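Local coordinates for protein glycerol-3-phosphate dehydrogenase [NAD(+)] 1 (Saccharomyces cerevisiae, PDB 4FGW) that interconverts dihydroxyacetone phosphate and sn-glycerol 3-phosphate with NADH/NAD(+), supporting the production and accumulation of glycerol, an osmoregulator, during hyperosmotic stress, at residues C150-E155 against A243-V248; S180-A185 against G298-I303; S239-L244 against G274-F279. All blocks are in the same frame, centred on the assembly; numbering follows the deposited sequence.

Contact 1: C150-E155 against A243-V248; sequences CLKGFE and ALKNVV
K152 and K245 meet through the aliphatic ends of their chains, CE of K152 lying 4.1 Å from CE of K245, with the two side chains crossing at about a right angle. The NZ atoms of K152 and K245 stay apart, at 5.4 Å. NZ of K152 is bonded across to the carbonyl of G181 and to helix 296-307, NZ of K245 to T305 OG1 and to OD1 of its own neighbour N246 (2.9 Å). By similarity K152 binds substrate and K245 is the proton acceptor, so two lysines of the probable active site meet here. At G153 the backbone comes closest to the helix, its CA 3.8 Å from A243 N; with phi at 88° a side chain would jam against the carbonyl O of K152 and crowd A243 CB, and having none lets the loop lie this close. The F154 ring packs obliquely against A243, whose CB is 3.7 Å from both CD2 and CE2, while CG of L244 approaches the ring edge at CE2 (4.3 Å). The loop leads from parallel strand 146-149 into hairpin strand 155-157, pressed on helix 235-257, which also packs against helices 296-307, 261-283, 340-354 and 361-371.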
loop_
_atom_site.group_PDB
_atom_site.type_symbol
_atom_site.label_atom_id
_atom_site.label_comp_id
_atom_site.label_asym_id
_atom_site.label_seq_id
_atom_site.Cartn_x
_atom_site.Cartn_y
_atom_site.Cartn_z
ATOM N N CYS A 150 7.550 -22.400 0.917
ATOM C CA CYS A 150 8.061 -21.057 1.208
ATOM C C CYS A 150 8.691 -20.455 -0.072
ATOM O O CYS A 150 9.395 -19.450 -0.011
ATOM C CB CYS A 150 9.080 -21.113 2.343
ATOM S SG CYS A 150 8.428 -21.753 3.897
ATOM N N LEU A 151 8.476 -21.101 -1.217
ATOM C CA LEU A 151 9.021 -20.654 -2.495
ATOM C C LEU A 151 8.144 -19.518 -3.025
ATOM O O LEU A 151 6.964 -19.724 -3.328
ATOM C CB LEU A 151 9.135 -21.832 -3.488
ATOM C CG LEU A 151 10.272 -22.850 -3.233
ATOM C CD1 LEU A 151 10.003 -23.727 -1.991
ATOM C CD2 LEU A 151 10.474 -23.764 -4.437
ATOM N N LYS A 152 8.712 -18.336 -3.124
ATOM C CA LYS A 152 7.975 -17.179 -3.546
ATOM C C LYS A 152 7.691 -17.151 -5.016
ATOM O O LYS A 152 8.496 -17.533 -5.814
ATOM C CB LYS A 152 8.726 -15.925 -3.181
ATOM C CG LYS A 152 8.335 -15.368 -1.875
ATOM C CD LYS A 152 8.912 -14.011 -1.714
ATOM C CE LYS A 152 7.908 -13.008 -1.285
ATOM N NZ LYS A 152 8.211 -12.552 0.055
ATOM N N GLY A 153 6.529 -16.644 -5.354
ATOM C CA GLY A 153 6.104 -16.529 -6.736
ATOM C C GLY A 153 5.402 -17.762 -7.263
ATOM O O GLY A 153 4.930 -18.607 -6.495
ATOM N N PHE A 154 5.310 -17.840 -8.591
ATOM C CA PHE A 154 4.668 -18.922 -9.326
ATOM C C PHE A 154 5.312 -19.030 -10.717
ATOM O O PHE A 154 6.105 -18.165 -11.095
ATOM C CB PHE A 154 3.141 -18.678 -9.422
ATOM C CG PHE A 154 2.711 -17.564 -10.352
ATOM C CD1 PHE A 154 2.047 -17.845 -11.538
ATOM C CD2 PHE A 154 2.958 -16.231 -10.034
ATOM C CE1 PHE A 154 1.648 -16.817 -12.394
ATOM C CE2 PHE A 154 2.567 -15.204 -10.898
ATOM C CZ PHE A 154 1.925 -15.504 -12.076
ATOM N N GLU A 155 4.974 -20.081 -11.466
ATOM C CA GLU A 155 5.492 -20.305 -12.813
ATOM C C GLU A 155 4.553 -19.632 -13.813
ATOM O O GLU A 155 3.336 -19.834 -13.756
ATOM C CB GLU A 155 5.630 -21.810 -13.093
ATOM C CG GLU A 155 6.744 -22.161 -14.057
ATOM C CD GLU A 155 7.212 -23.606 -14.033
ATOM O OE1 GLU A 155 8.280 -23.870 -14.629
ATOM O OE2 GLU A 155 6.528 -24.474 -13.437
ATOM N N ALA A 243 5.535 -12.829 -7.253
ATOM C CA ALA A 243 6.164 -12.677 -8.552
ATOM C C ALA A 243 5.844 -11.305 -9.146
ATOM O O ALA A 243 6.773 -10.573 -9.484
ATOM C CB ALA A 243 5.706 -13.784 -9.494
ATOM N N LEU A 244 4.539 -10.947 -9.246
ATOM C CA LEU A 244 4.025 -9.711 -9.863
ATOM C C LEU A 244 4.468 -8.383 -9.257
ATOM O O LEU A 244 4.606 -7.403 -9.995
ATOM C CB LEU A 244 2.502 -9.768 -10.078
ATOM C CG LEU A 244 1.966 -10.934 -10.928
ATOM C CD1 LEU A 244 0.491 -10.791 -11.181
ATOM C CD2 LEU A 244 2.709 -11.064 -12.249
ATOM N N LYS A 245 4.743 -8.363 -7.934
ATOM C CA LYS A 245 5.205 -7.177 -7.198
ATOM C C LYS A 245 6.488 -6.594 -7.799
ATOM O O LYS A 245 6.677 -5.376 -7.774
ATOM C CB LYS A 245 5.392 -7.477 -5.686
ATOM C CG LYS A 245 6.503 -8.490 -5.384
ATOM C CD LYS A 245 6.639 -8.826 -3.916
ATOM C CE LYS A 245 7.831 -9.724 -3.678
ATOM N NZ LYS A 245 9.105 -8.982 -3.840
ATOM N N ASN A 246 7.355 -7.459 -8.349
ATOM C CA ASN A 246 8.630 -7.040 -8.931
ATOM C C ASN A 246 8.484 -6.323 -10.261
ATOM O O ASN A 246 9.317 -5.479 -10.582
ATOM C CB ASN A 246 9.614 -8.196 -8.986
ATOM C CG ASN A 246 9.821 -8.864 -7.651
ATOM O OD1 ASN A 246 9.667 -8.260 -6.586
ATOM N ND2 ASN A 246 10.115 -10.141 -7.679
ATOM N N VAL A 247 7.399 -6.611 -11.003
ATOM C CA VAL A 247 7.076 -5.930 -12.266
ATOM C C VAL A 247 6.627 -4.508 -11.895
ATOM O O VAL A 247 7.083 -3.537 -12.509
ATOM C CB VAL A 247 6.009 -6.692 -13.102
ATOM C CG1 VAL A 247 5.600 -5.895 -14.341
ATOM C CG2 VAL A 247 6.508 -8.079 -13.497
ATOM N N VAL A 248 5.784 -4.399 -10.848
ATOM C CA VAL A 248 5.298 -3.130 -10.312
ATOM C C VAL A 248 6.471 -2.288 -9.745
ATOM O O VAL A 248 6.547 -1.086 -10.021
ATOM C CB VAL A 248 4.162 -3.338 -9.269
ATOM C CG1 VAL A 248 3.583 -2.001 -8.808
ATOM C CG2 VAL A 248 3.061 -4.239 -9.823
#

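Contact 2: S180-A185 against G298-I303; sequences SGANIA and GVADLI
D301 reaches from its helix to the loop at G181 and A182, and its side chain carries much of the contact. CB lies 4.1 Å from the backbone N of A182. CG is anti to the backbone N (chi1 -151°), and it approaches the carbonyl of G181, whose O is 3.6 Å away. Both tip oxygens lie near G181 O, and OD1 also meets CA of A182 at 3.6 Å. OD2 and G181 O, 3.5 Å apart, are two acceptors and form no hydrogen bond. What reconciles the two is K152, whose NZ forms a salt bridge with D301 OD2 and a hydrogen bond with G181 O. A water donates to OD2 at 2.7 Å and accepts from S180 OG at 2.7 Å. Beside this cluster A182, the centre of an inverse gamma turn, sets its CB 4.0 Å from CB of A300 and 3.6 Å from A300 O. As K152 binds substrate by similarity, D301 and G181 probably act as second-shell groups that position its amine. The loop runs from strand 175-180 of the Rossmann-type sheet to helix 185-189, facing helix 296-307, which also packs against helices 235-257 and 261-283.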
loop_
_atom_site.group_PDB
_atom_site.type_symbol
_atom_site.label_atom_id
_atom_site.label_comp_id
_atom_site.label_asym_id
_atom_site.label_seq_id
_atom_site.Cartn_x
_atom_site.Cartn_y
_atom_site.Cartn_z
ATOM N N SER A 180 4.169 -16.836 2.498
ATOM C CA SER A 180 4.700 -15.633 1.833
ATOM C C SER A 180 4.257 -14.359 2.557
ATOM O O SER A 180 3.135 -14.275 3.027
ATOM C CB SER A 180 4.258 -15.596 0.371
ATOM O OG SER A 180 5.022 -14.694 -0.411
ATOM N N GLY A 181 5.145 -13.384 2.642
ATOM C CA GLY A 181 4.851 -12.105 3.282
ATOM C C GLY A 181 5.948 -11.088 3.077
ATOM O O GLY A 181 6.950 -11.387 2.431
ATOM N N ALA A 182 5.754 -9.862 3.598
ATOM C CA ALA A 182 6.762 -8.802 3.536
ATOM C C ALA A 182 7.832 -9.128 4.610
ATOM O O ALA A 182 7.741 -8.724 5.776
ATOM C CB ALA A 182 6.112 -7.451 3.797
ATOM N N ASN A 183 8.813 -9.931 4.206
ATOM C CA ASN A 183 9.873 -10.394 5.093
ATOM C C ASN A 183 11.145 -10.797 4.367
ATOM O O ASN A 183 11.114 -11.086 3.179
ATOM C CB ASN A 183 9.376 -11.526 6.040
ATOM C CG ASN A 183 8.642 -12.648 5.367
ATOM O OD1 ASN A 183 9.189 -13.398 4.560
ATOM N ND2 ASN A 183 7.391 -12.797 5.708
ATOM N N ILE A 184 12.263 -10.777 5.095
ATOM C CA ILE A 184 13.624 -11.132 4.664
ATOM C C ILE A 184 14.153 -12.102 5.738
ATOM O O ILE A 184 14.002 -11.824 6.934
ATOM C CB ILE A 184 14.525 -9.851 4.553
ATOM C CG1 ILE A 184 14.014 -8.886 3.480
ATOM C CG2 ILE A 184 15.963 -10.211 4.258
ATOM C CD1 ILE A 184 14.407 -7.363 3.678
ATOM N N ALA A 185 14.771 -13.221 5.319
ATOM C CA ALA A 185 15.345 -14.235 6.205
ATOM C C ALA A 185 16.217 -13.636 7.313
ATOM O O ALA A 185 16.022 -13.962 8.481
ATOM C CB ALA A 185 16.147 -15.235 5.394
ATOM N N GLY A 298 0.136 -9.887 0.001
ATOM C CA GLY A 298 -0.402 -8.931 -0.952
ATOM C C GLY A 298 0.204 -7.552 -0.831
ATOM O O GLY A 298 1.393 -7.374 -1.101
ATOM N N VAL A 299 -0.626 -6.578 -0.408
ATOM C CA VAL A 299 -0.305 -5.157 -0.249
ATOM C C VAL A 299 1.032 -4.854 0.479
ATOM O O VAL A 299 1.829 -4.051 -0.026
ATOM C CB VAL A 299 -1.523 -4.353 0.307
ATOM C CG1 VAL A 299 -1.804 -4.667 1.782
ATOM C CG2 VAL A 299 -1.346 -2.850 0.097
ATOM N N ALA A 300 1.280 -5.501 1.638
ATOM C CA ALA A 300 2.499 -5.269 2.430
ATOM C C ALA A 300 3.762 -5.673 1.651
ATOM O O ALA A 300 4.734 -4.906 1.614
ATOM C CB ALA A 300 2.426 -6.010 3.761
ATOM N N ASP A 301 3.718 -6.831 0.965
ATOM C CA ASP A 301 4.858 -7.274 0.173
ATOM C C ASP A 301 5.123 -6.351 -1.006
ATOM O O ASP A 301 6.284 -6.080 -1.326
ATOM C CB ASP A 301 4.738 -8.742 -0.240
ATOM C CG ASP A 301 6.084 -9.416 -0.405
ATOM O OD1 ASP A 301 7.105 -8.785 -0.085
ATOM O OD2 ASP A 301 6.114 -10.574 -0.855
ATOM N N LEU A 302 4.048 -5.816 -1.603
ATOM C CA LEU A 302 4.140 -4.835 -2.681
ATOM C C LEU A 302 4.809 -3.538 -2.164
ATOM O O LEU A 302 5.745 -3.042 -2.786
ATOM C CB LEU A 302 2.735 -4.541 -3.240
ATOM C CG LEU A 302 2.651 -3.554 -4.413
ATOM C CD1 LEU A 302 3.289 -4.140 -5.679
ATOM C CD2 LEU A 302 1.220 -3.143 -4.677
ATOM N N ILE A 303 4.329 -3.012 -1.014
ATOM C CA ILE A 303 4.853 -1.796 -0.392
ATOM C C ILE A 303 6.358 -1.901 -0.118
ATOM O O ILE A 303 7.111 -1.046 -0.577
ATOM C CB ILE A 303 4.020 -1.364 0.860
ATOM C CG1 ILE A 303 2.608 -0.900 0.437
ATOM C CG2 ILE A 303 4.746 -0.248 1.664
ATOM C CD1 ILE A 303 1.565 -0.753 1.601
HETATM O O HOH W 1 4.158 -12.343 -1.314
#

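Contact 3: S239-L244 against G274-F279; sequences SICGAL and GEIIRF
I276 lies against three side chains of the facing helix, I240, C241 and L244, and has the largest buried area of the contact. Its branches divide the work. CG1, anti to the carbonyl carbon (chi1 -65°), meets CB of L244 at 3.7 Å, and CD1 beyond it stays by the same residue. CG2 turns to the other two partners, lying 3.7 Å from SG of C241 and 3.8 Å from CD1 of I240. I240 and I276 slide past each other in opposite directions, and the I240 CD1 methyl also lies near the backbone O of I276.

L244 is the second main contributor. Its CB belongs to I276, while CD1 extends to F279 and meets it at CB, CG and CD2, 3.7 Å from CG. The two side chains cross at about a right angle, and the methyl comes to the ring obliquely. With CG anti to the backbone N (chi1 -168°), the F279 ring starts toward L244, and its CD2 lies 4.2 Å from I240 CD1.

The short helix segments run at 135° to each other, with axes 10.0 Å apart at closest approach, and the side chains meet between two successive helices of the C-terminal domain. Y292 of helix 289-294 borders I240, C241 and I276, F363 of helix 361-371 adjoins L244 and I276, and V347 of helix 340-354 touches both L244 and F279. The side chain of I276 lies about 5 Å from that of K245, the proton acceptor by similarity, so the apolar packing adjoins the probable catalytic site.

Chemically the interface is hydrocarbon, one thiol and one aromatic ring, apart from the I276 backbone O, with no hydrogen bond between the segments. Its five touching residues are all buried, so at this contact the helices are joined by apolar packing, consistent with dispersion and exclusion of water.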
loop_
_atom_site.group_PDB
_atom_site.type_symbol
_atom_site.label_atom_id
_atom_site.label_comp_id
_atom_site.label_asym_id
_atom_site.label_seq_id
_atom_site.Cartn_x
_atom_site.Cartn_y
_atom_site.Cartn_z
ATOM N N SER A 239 0.571 -16.462 -3.727
ATOM C CA SER A 239 1.596 -16.861 -4.698
ATOM C C SER A 239 1.846 -15.903 -5.856
ATOM O O SER A 239 3.004 -15.666 -6.202
ATOM C CB SER A 239 1.304 -18.257 -5.235
ATOM O OG SER A 239 1.077 -19.166 -4.172
ATOM N N ILE A 240 0.781 -15.388 -6.480
ATOM C CA ILE A 240 0.932 -14.489 -7.624
ATOM C C ILE A 240 1.554 -13.138 -7.279
ATOM O O ILE A 240 2.320 -12.598 -8.077
ATOM C CB ILE A 240 -0.302 -14.434 -8.564
ATOM C CG1 ILE A 240 -1.462 -13.668 -7.947
ATOM C CG2 ILE A 240 -0.727 -15.838 -9.058
ATOM C CD1 ILE A 240 -1.867 -12.589 -8.793
ATOM N N CYS A 241 1.269 -12.638 -6.058
ATOM C CA CYS A 241 1.803 -11.395 -5.499
ATOM C C CYS A 241 3.332 -11.425 -5.448
ATOM O O CYS A 241 3.956 -10.459 -5.868
ATOM C CB CYS A 241 1.220 -11.142 -4.114
ATOM S SG CYS A 241 -0.558 -10.808 -4.090
ATOM N N GLY A 242 3.903 -12.536 -4.961
ATOM C CA GLY A 242 5.342 -12.768 -4.820
ATOM C C GLY A 242 6.169 -12.627 -6.085
ATOM O O GLY A 242 7.372 -12.345 -6.015
ATOM N N ALA A 243 5.535 -12.829 -7.253
ATOM C CA ALA A 243 6.164 -12.677 -8.552
ATOM C C ALA A 243 5.844 -11.305 -9.146
ATOM O O ALA A 243 6.773 -10.573 -9.484
ATOM C CB ALA A 243 5.706 -13.784 -9.494
ATOM N N LEU A 244 4.539 -10.947 -9.246
ATOM C CA LEU A 244 4.025 -9.711 -9.863
ATOM C C LEU A 244 4.468 -8.383 -9.257
ATOM O O LEU A 244 4.606 -7.403 -9.995
ATOM C CB LEU A 244 2.502 -9.768 -10.078
ATOM C CG LEU A 244 1.966 -10.934 -10.928
ATOM C CD1 LEU A 244 0.491 -10.791 -11.181
ATOM C CD2 LEU A 244 2.709 -11.064 -12.249
ATOM N N GLY A 274 -4.014 -3.202 -8.400
ATOM C CA GLY A 274 -5.203 -3.469 -9.208
ATOM C C GLY A 274 -4.944 -4.514 -10.275
ATOM O O GLY A 274 -5.781 -5.389 -10.499
ATOM N N GLU A 275 -3.752 -4.462 -10.903
ATOM C CA GLU A 275 -3.348 -5.411 -11.940
ATOM C C GLU A 275 -3.026 -6.799 -11.395
ATOM O O GLU A 275 -3.303 -7.782 -12.064
ATOM C CB GLU A 275 -2.245 -4.840 -12.831
ATOM C CG GLU A 275 -2.811 -3.842 -13.824
ATOM C CD GLU A 275 -1.882 -3.315 -14.891
ATOM O OE1 GLU A 275 -2.170 -2.220 -15.425
ATOM O OE2 GLU A 275 -0.880 -3.996 -15.210
ATOM N N ILE A 276 -2.505 -6.878 -10.157
ATOM C CA ILE A 276 -2.222 -8.132 -9.446
ATOM C C ILE A 276 -3.563 -8.816 -9.112
ATOM O O ILE A 276 -3.703 -10.013 -9.339
ATOM C CB ILE A 276 -1.324 -7.890 -8.192
ATOM C CG1 ILE A 276 0.081 -7.366 -8.616
ATOM C CG2 ILE A 276 -1.202 -9.171 -7.342
ATOM C CD1 ILE A 276 1.024 -6.870 -7.467
ATOM N N ILE A 277 -4.556 -8.043 -8.618
ATOM C CA ILE A 277 -5.901 -8.553 -8.306
ATOM C C ILE A 277 -6.553 -9.112 -9.573
ATOM O O ILE A 277 -7.043 -10.245 -9.566
ATOM C CB ILE A 277 -6.786 -7.456 -7.629
ATOM C CG1 ILE A 277 -6.220 -7.062 -6.249
ATOM C CG2 ILE A 277 -8.260 -7.890 -7.535
ATOM C CD1 ILE A 277 -6.603 -5.683 -5.737
ATOM N N ARG A 278 -6.532 -8.313 -10.655
ATOM C CA ARG A 278 -7.108 -8.631 -11.956
ATOM C C ARG A 278 -6.485 -9.902 -12.531
ATOM O O ARG A 278 -7.222 -10.745 -13.035
ATOM C CB ARG A 278 -6.937 -7.437 -12.909
ATOM C CG ARG A 278 -7.686 -7.554 -14.238
ATOM C CD ARG A 278 -7.483 -6.327 -15.111
ATOM N NE ARG A 278 -7.928 -5.102 -14.441
ATOM C CZ ARG A 278 -7.269 -3.947 -14.464
ATOM N NH1 ARG A 278 -6.134 -3.835 -15.144
ATOM N NH2 ARG A 278 -7.743 -2.892 -13.817
ATOM N N PHE A 279 -5.146 -10.049 -12.424
ATOM C CA PHE A 279 -4.408 -11.216 -12.903
ATOM C C PHE A 279 -4.812 -12.470 -12.133
ATOM O O PHE A 279 -5.055 -13.513 -12.744
ATOM C CB PHE A 279 -2.883 -10.990 -12.826
ATOM C CG PHE A 279 -2.060 -12.025 -13.559
ATOM C CD1 PHE A 279 -1.606 -11.788 -14.850
ATOM C CD2 PHE A 279 -1.750 -13.245 -12.963
ATOM C CE1 PHE A 279 -0.862 -12.754 -15.533
ATOM C CE2 PHE A 279 -1.010 -14.209 -13.648
ATOM C CZ PHE A 279 -0.564 -13.955 -14.925
#

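How the contacts relate
From the N terminus, the chain reaches the first segment of contact 1 after strand 146-149 and the first segment of contact 2 after strand 175-180. Helix 235-257 then closes the loop of contact 1 and opens contact 3 on overlapping residues. Contact 3 closes at helix 261-283, before helix 296-307 closes contact 2. Contacts 1 and 2 therefore cross, and contact 3 falls wholly within the span of contact 2. The first two tie the Rossmann-type half to the helical half; the third lies within the latter. F154 joins contacts 1 and 3, its CZ 3.6 Å from F279 CE2, while G298 CA lies 3.7 Å from C241 SG between contacts 2 and 3.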